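Local coordinates for putative lipoprotein (Bacteroides fragilis, PDB 3QNK) that is a putative SusD-like outer-membrane lipoprotein that probably helps bind glycans at the cell surface for uptake, at residues 403-415 with 427-439. Numbering follows the deposited sequence.
Sequences LETGDVEGARKAV and LTESDPEKLRELI
Leu403, from the last turn of helix 391-405, and Leu435 of helix 432-446 are the interlocking knobs of this contact. Each drops into a hole on the other segment, Leu403 among Pro432, Leu435, Arg436 and Ile439, and Leu435 among Leu403, Val408, Ala411 and Arg412. The two side chains slide past each other in opposite directions, Leu403 CD1 lying 3.7 Å from Leu435 CD2. The first torsion of Leu403 (chi1 -178°) turns CG away from the backbone N, and CD2 then lies on Arg436 CB. The small methyl of Ala411 leaves room for Ile439, whose CD1 comes within 4.1 Å of Ala411 CB, and branched Val415 continues this buried side, its CG1 meeting Leu427 CD1. Ala411 and Val415 also touch helix 391-405, so the three helices pack against one another; the axes of 408-415 and 432-439 run at 23° to each other.

Toward solvent, polar chemistry takes over. Arg436 crosses Glu404 at about a right angle, yet carboxylate and guanidinium are nearly coplanar: NH1 reaches Glu404 OE1 at 2.8 Å and bonds to OE2 on its syn side at 168°, while NH2 pairs with Glu433 OE1. At the other margin, a bend at chi3 brings Arg412 NH1 to Leu427 O at 2.6 Å, in the carbonyl plane; NE bonds to Glu409 OE1, and NH2 adds weak bonds to the same carboxylate. Long arginines suit these margins because their aliphatic stems pack beside leucine. Knobs-into-holes packing thus joins helices of the SusD-family region, a TPR-clan fold, and mutually offsetting charges flank its apolar seam.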
loop_
_atom_site.group_PDB
_atom_site.type_symbol
_atom_site.label_atom_id
_atom_site.label_comp_id
_atom_site.label_asym_id
_atom_site.label_seq_id
_atom_site.Cartn_x
_atom_site.Cartn_y
_atom_site.Cartn_z
ATOM N N LEU B 403 -27.053 19.780 24.606
ATOM C CA LEU B 403 -26.804 21.208 24.770
ATOM C C LEU B 403 -27.210 21.989 23.516
ATOM O O LEU B 403 -27.991 22.940 23.625
ATOM C CB LEU B 403 -25.340 21.508 25.122
ATOM C CG LEU B 403 -25.108 22.977 25.332
ATOM C CD1 LEU B 403 -24.891 23.287 26.752
ATOM C CD2 LEU B 403 -24.047 23.486 24.438
ATOM N N GLU B 404 -26.731 21.551 22.324
ATOM C CA GLU B 404 -27.029 22.209 21.052
ATOM C C GLU B 404 -28.527 22.248 20.734
ATOM O O GLU B 404 -28.968 23.117 19.996
ATOM C CB GLU B 404 -26.269 21.538 19.911
ATOM C CG GLU B 404 -24.751 21.587 20.031
ATOM C CD GLU B 404 -24.098 22.941 20.257
ATOM O OE1 GLU B 404 -24.699 23.987 19.911
ATOM O OE2 GLU B 404 -22.962 22.947 20.781
ATOM N N THR B 405 -29.293 21.345 21.326
ATOM C CA THR B 405 -30.740 21.185 21.220
ATOM C C THR B 405 -31.462 22.134 22.211
ATOM O O THR B 405 -32.630 22.440 22.011
ATOM C CB THR B 405 -30.994 19.679 21.443
ATOM O OG1 THR B 405 -30.919 19.068 20.166
ATOM C CG2 THR B 405 -32.299 19.326 22.137
ATOM N N GLY B 406 -30.760 22.600 23.242
ATOM C CA GLY B 406 -31.328 23.487 24.257
ATOM C C GLY B 406 -31.644 22.819 25.585
ATOM O O GLY B 406 -32.158 23.467 26.498
ATOM N N ASP B 407 -31.355 21.514 25.695
ATOM C CA ASP B 407 -31.566 20.723 26.894
ATOM C C ASP B 407 -30.306 20.815 27.752
ATOM O O ASP B 407 -29.512 19.859 27.806
ATOM C CB ASP B 407 -31.916 19.277 26.506
ATOM C CG ASP B 407 -32.207 18.320 27.647
ATOM O OD1 ASP B 407 -32.461 18.796 28.782
ATOM O OD2 ASP B 407 -32.216 17.099 27.399
ATOM N N VAL B 408 -30.104 21.990 28.396
ATOM C CA VAL B 408 -28.929 22.255 29.243
ATOM C C VAL B 408 -28.920 21.321 30.460
ATOM O O VAL B 408 -27.879 20.789 30.819
ATOM C CB VAL B 408 -28.772 23.746 29.666
ATOM C CG1 VAL B 408 -28.442 24.644 28.471
ATOM C CG2 VAL B 408 -30.017 24.265 30.381
ATOM N N GLU B 409 -30.088 21.066 31.041
ATOM C CA GLU B 409 -30.202 20.204 32.215
ATOM C C GLU B 409 -29.862 18.738 31.869
ATOM O O GLU B 409 -29.099 18.130 32.620
ATOM C CB GLU B 409 -31.576 20.349 32.882
ATOM C CG GLU B 409 -31.653 19.773 34.299
ATOM C CD GLU B 409 -30.735 20.223 35.436
ATOM O OE1 GLU B 409 -29.745 20.952 35.182
ATOM O OE2 GLU B 409 -30.984 19.797 36.591
ATOM N N GLY B 410 -30.344 18.238 30.713
ATOM C CA GLY B 410 -30.054 16.902 30.215
ATOM C C GLY B 410 -28.580 16.731 29.908
ATOM O O GLY B 410 -28.001 15.674 30.174
ATOM N N ALA B 411 -27.958 17.780 29.346
ATOM C CA ALA B 411 -26.540 17.826 28.974
ATOM C C ALA B 411 -25.671 17.742 30.210
ATOM O O ALA B 411 -24.694 16.989 30.252
ATOM C CB ALA B 411 -26.257 19.123 28.237
ATOM N N ARG B 412 -26.070 18.506 31.239
ATOM C CA ARG B 412 -25.400 18.560 32.526
ATOM C C ARG B 412 -25.469 17.179 33.173
ATOM O O ARG B 412 -24.438 16.613 33.530
ATOM C CB ARG B 412 -26.044 19.637 33.410
ATOM C CG ARG B 412 -25.012 20.430 34.206
ATOM C CD ARG B 412 -25.597 21.465 35.182
ATOM N NE ARG B 412 -26.839 21.013 35.808
ATOM C CZ ARG B 412 -26.900 20.272 36.921
ATOM N NH1 ARG B 412 -25.787 19.955 37.585
ATOM N NH2 ARG B 412 -28.077 19.867 37.395
ATOM N N LYS B 413 -26.663 16.589 33.221
ATOM C CA LYS B 413 -26.846 15.254 33.808
ATOM C C LYS B 413 -25.941 14.222 33.118
ATOM O O LYS B 413 -25.268 13.469 33.822
ATOM C CB LYS B 413 -28.318 14.808 33.779
ATOM N N ALA B 414 -25.872 14.238 31.756
ATOM C CA ALA B 414 -25.074 13.317 30.944
ATOM C C ALA B 414 -23.541 13.491 31.159
ATOM O O ALA B 414 -22.856 12.500 31.381
ATOM C CB ALA B 414 -25.421 13.483 29.480
ATOM N N VAL B 415 -23.007 14.724 31.111
ATOM C CA VAL B 415 -21.565 14.936 31.281
ATOM C C VAL B 415 -21.135 14.626 32.738
ATOM O O VAL B 415 -20.021 14.141 32.962
ATOM C CB VAL B 415 -21.113 16.356 30.806
ATOM C CG1 VAL B 415 -21.646 17.477 31.704
ATOM C CG2 VAL B 415 -19.603 16.450 30.676
ATOM N N LEU B 427 -20.747 19.390 37.565
ATOM C CA LEU B 427 -20.823 20.706 36.947
ATOM C C LEU B 427 -22.211 21.270 37.322
ATOM O O LEU B 427 -23.220 20.538 37.374
ATOM C CB LEU B 427 -20.632 20.638 35.430
ATOM C CG LEU B 427 -19.258 20.154 34.933
ATOM C CD1 LEU B 427 -19.259 19.969 33.456
ATOM C CD2 LEU B 427 -18.129 21.111 35.319
ATOM N N THR B 428 -22.235 22.558 37.620
ATOM C CA THR B 428 -23.377 23.325 38.096
ATOM C C THR B 428 -23.872 24.326 37.029
ATOM O O THR B 428 -25.018 24.797 37.106
ATOM C CB THR B 428 -22.839 24.009 39.341
ATOM O OG1 THR B 428 -22.937 23.078 40.408
ATOM C CG2 THR B 428 -23.517 25.318 39.679
ATOM N N GLU B 429 -22.985 24.658 36.063
ATOM C CA GLU B 429 -23.165 25.639 35.015
ATOM C C GLU B 429 -24.506 25.514 34.295
ATOM O O GLU B 429 -24.850 24.472 33.743
ATOM C CB GLU B 429 -22.007 25.609 34.006
ATOM C CG GLU B 429 -21.962 26.844 33.119
ATOM C CD GLU B 429 -22.022 28.174 33.851
ATOM O OE1 GLU B 429 -21.042 28.512 34.554
ATOM O OE2 GLU B 429 -23.071 28.853 33.765
ATOM N N SER B 430 -25.224 26.628 34.285
ATOM C CA SER B 430 -26.534 26.798 33.667
ATOM C C SER B 430 -26.434 27.540 32.313
ATOM O O SER B 430 -27.303 27.322 31.477
ATOM C CB SER B 430 -27.469 27.550 34.621
ATOM O OG SER B 430 -26.763 28.479 35.441
ATOM N N ASP B 431 -25.393 28.403 32.097
ATOM C CA ASP B 431 -25.208 29.143 30.840
ATOM C C ASP B 431 -24.798 28.187 29.717
ATOM O O ASP B 431 -23.778 27.491 29.846
ATOM C CB ASP B 431 -24.174 30.285 30.978
ATOM C CG ASP B 431 -23.837 30.982 29.669
ATOM O OD1 ASP B 431 -24.744 31.557 29.056
ATOM O OD2 ASP B 431 -22.681 30.928 29.254
ATOM N N PRO B 432 -25.582 28.154 28.605
ATOM C CA PRO B 432 -25.261 27.225 27.494
ATOM C C PRO B 432 -23.868 27.415 26.893
ATOM O O PRO B 432 -23.183 26.429 26.629
ATOM C CB PRO B 432 -26.339 27.542 26.453
ATOM C CG PRO B 432 -27.448 28.150 27.231
ATOM C CD PRO B 432 -26.817 28.916 28.328
ATOM N N GLU B 433 -23.439 28.668 26.701
ATOM C CA GLU B 433 -22.144 28.988 26.086
ATOM C C GLU B 433 -20.984 28.474 26.953
ATOM O O GLU B 433 -20.050 27.860 26.416
ATOM C CB GLU B 433 -22.017 30.507 25.822
ATOM C CG GLU B 433 -23.213 31.135 25.096
ATOM C CD GLU B 433 -23.588 30.563 23.732
ATOM O OE1 GLU B 433 -22.741 30.639 22.811
ATOM O OE2 GLU B 433 -24.726 30.051 23.578
ATOM N N LYS B 434 -21.089 28.656 28.287
ATOM C CA LYS B 434 -20.114 28.215 29.278
ATOM C C LYS B 434 -20.157 26.691 29.436
ATOM O O LYS B 434 -19.097 26.057 29.452
ATOM C CB LYS B 434 -20.347 28.905 30.628
ATOM C CG LYS B 434 -19.881 30.365 30.723
ATOM C CD LYS B 434 -20.045 30.765 32.180
ATOM C CE LYS B 434 -20.078 32.228 32.530
ATOM N NZ LYS B 434 -19.592 32.418 33.933
ATOM N N LEU B 435 -21.371 26.099 29.499
ATOM C CA LEU B 435 -21.550 24.649 29.630
ATOM C C LEU B 435 -20.989 23.904 28.421
ATOM O O LEU B 435 -20.384 22.838 28.601
ATOM C CB LEU B 435 -23.014 24.252 29.874
ATOM C CG LEU B 435 -23.297 22.756 30.182
ATOM C CD1 LEU B 435 -22.459 22.245 31.365
ATOM C CD2 LEU B 435 -24.793 22.499 30.362
ATOM N N ARG B 436 -21.125 24.483 27.213
ATOM C CA ARG B 436 -20.577 23.873 25.985
ATOM C C ARG B 436 -19.084 23.653 26.112
ATOM O O ARG B 436 -18.606 22.570 25.806
ATOM C CB ARG B 436 -20.879 24.730 24.747
ATOM C CG ARG B 436 -20.217 24.226 23.483
ATOM C CD ARG B 436 -20.864 24.713 22.201
ATOM N NE ARG B 436 -21.253 26.115 22.308
ATOM C CZ ARG B 436 -22.466 26.590 22.067
ATOM N NH1 ARG B 436 -23.427 25.788 21.624
ATOM N NH2 ARG B 436 -22.718 27.878 22.227
ATOM N N GLU B 437 -18.359 24.651 26.615
ATOM C CA GLU B 437 -16.920 24.529 26.740
ATOM C C GLU B 437 -16.532 23.478 27.766
ATOM O O GLU B 437 -15.578 22.737 27.540
ATOM C CB GLU B 437 -16.275 25.887 27.069
ATOM C CG GLU B 437 -16.505 26.959 26.001
ATOM C CD GLU B 437 -16.412 26.567 24.528
ATOM O OE1 GLU B 437 -15.384 25.969 24.127
ATOM O OE2 GLU B 437 -17.366 26.878 23.771
ATOM N N LEU B 438 -17.305 23.367 28.853
ATOM C CA LEU B 438 -17.038 22.402 29.916
ATOM C C LEU B 438 -17.175 20.944 29.404
ATOM O O LEU B 438 -16.354 20.081 29.761
ATOM C CB LEU B 438 -17.989 22.682 31.089
ATOM C CG LEU B 438 -17.726 24.007 31.823
ATOM C CD1 LEU B 438 -18.866 24.378 32.727
ATOM C CD2 LEU B 438 -16.414 23.981 32.590
ATOM N N ILE B 439 -18.185 20.702 28.532
ATOM C CA ILE B 439 -18.461 19.403 27.904
ATOM C C ILE B 439 -17.295 19.077 26.977
ATOM O O ILE B 439 -16.702 17.995 27.078
ATOM C CB ILE B 439 -19.834 19.399 27.162
ATOM C CG1 ILE B 439 -21.023 19.623 28.141
ATOM C CG2 ILE B 439 -20.003 18.111 26.354
ATOM C CD1 ILE B 439 -22.352 19.962 27.514
#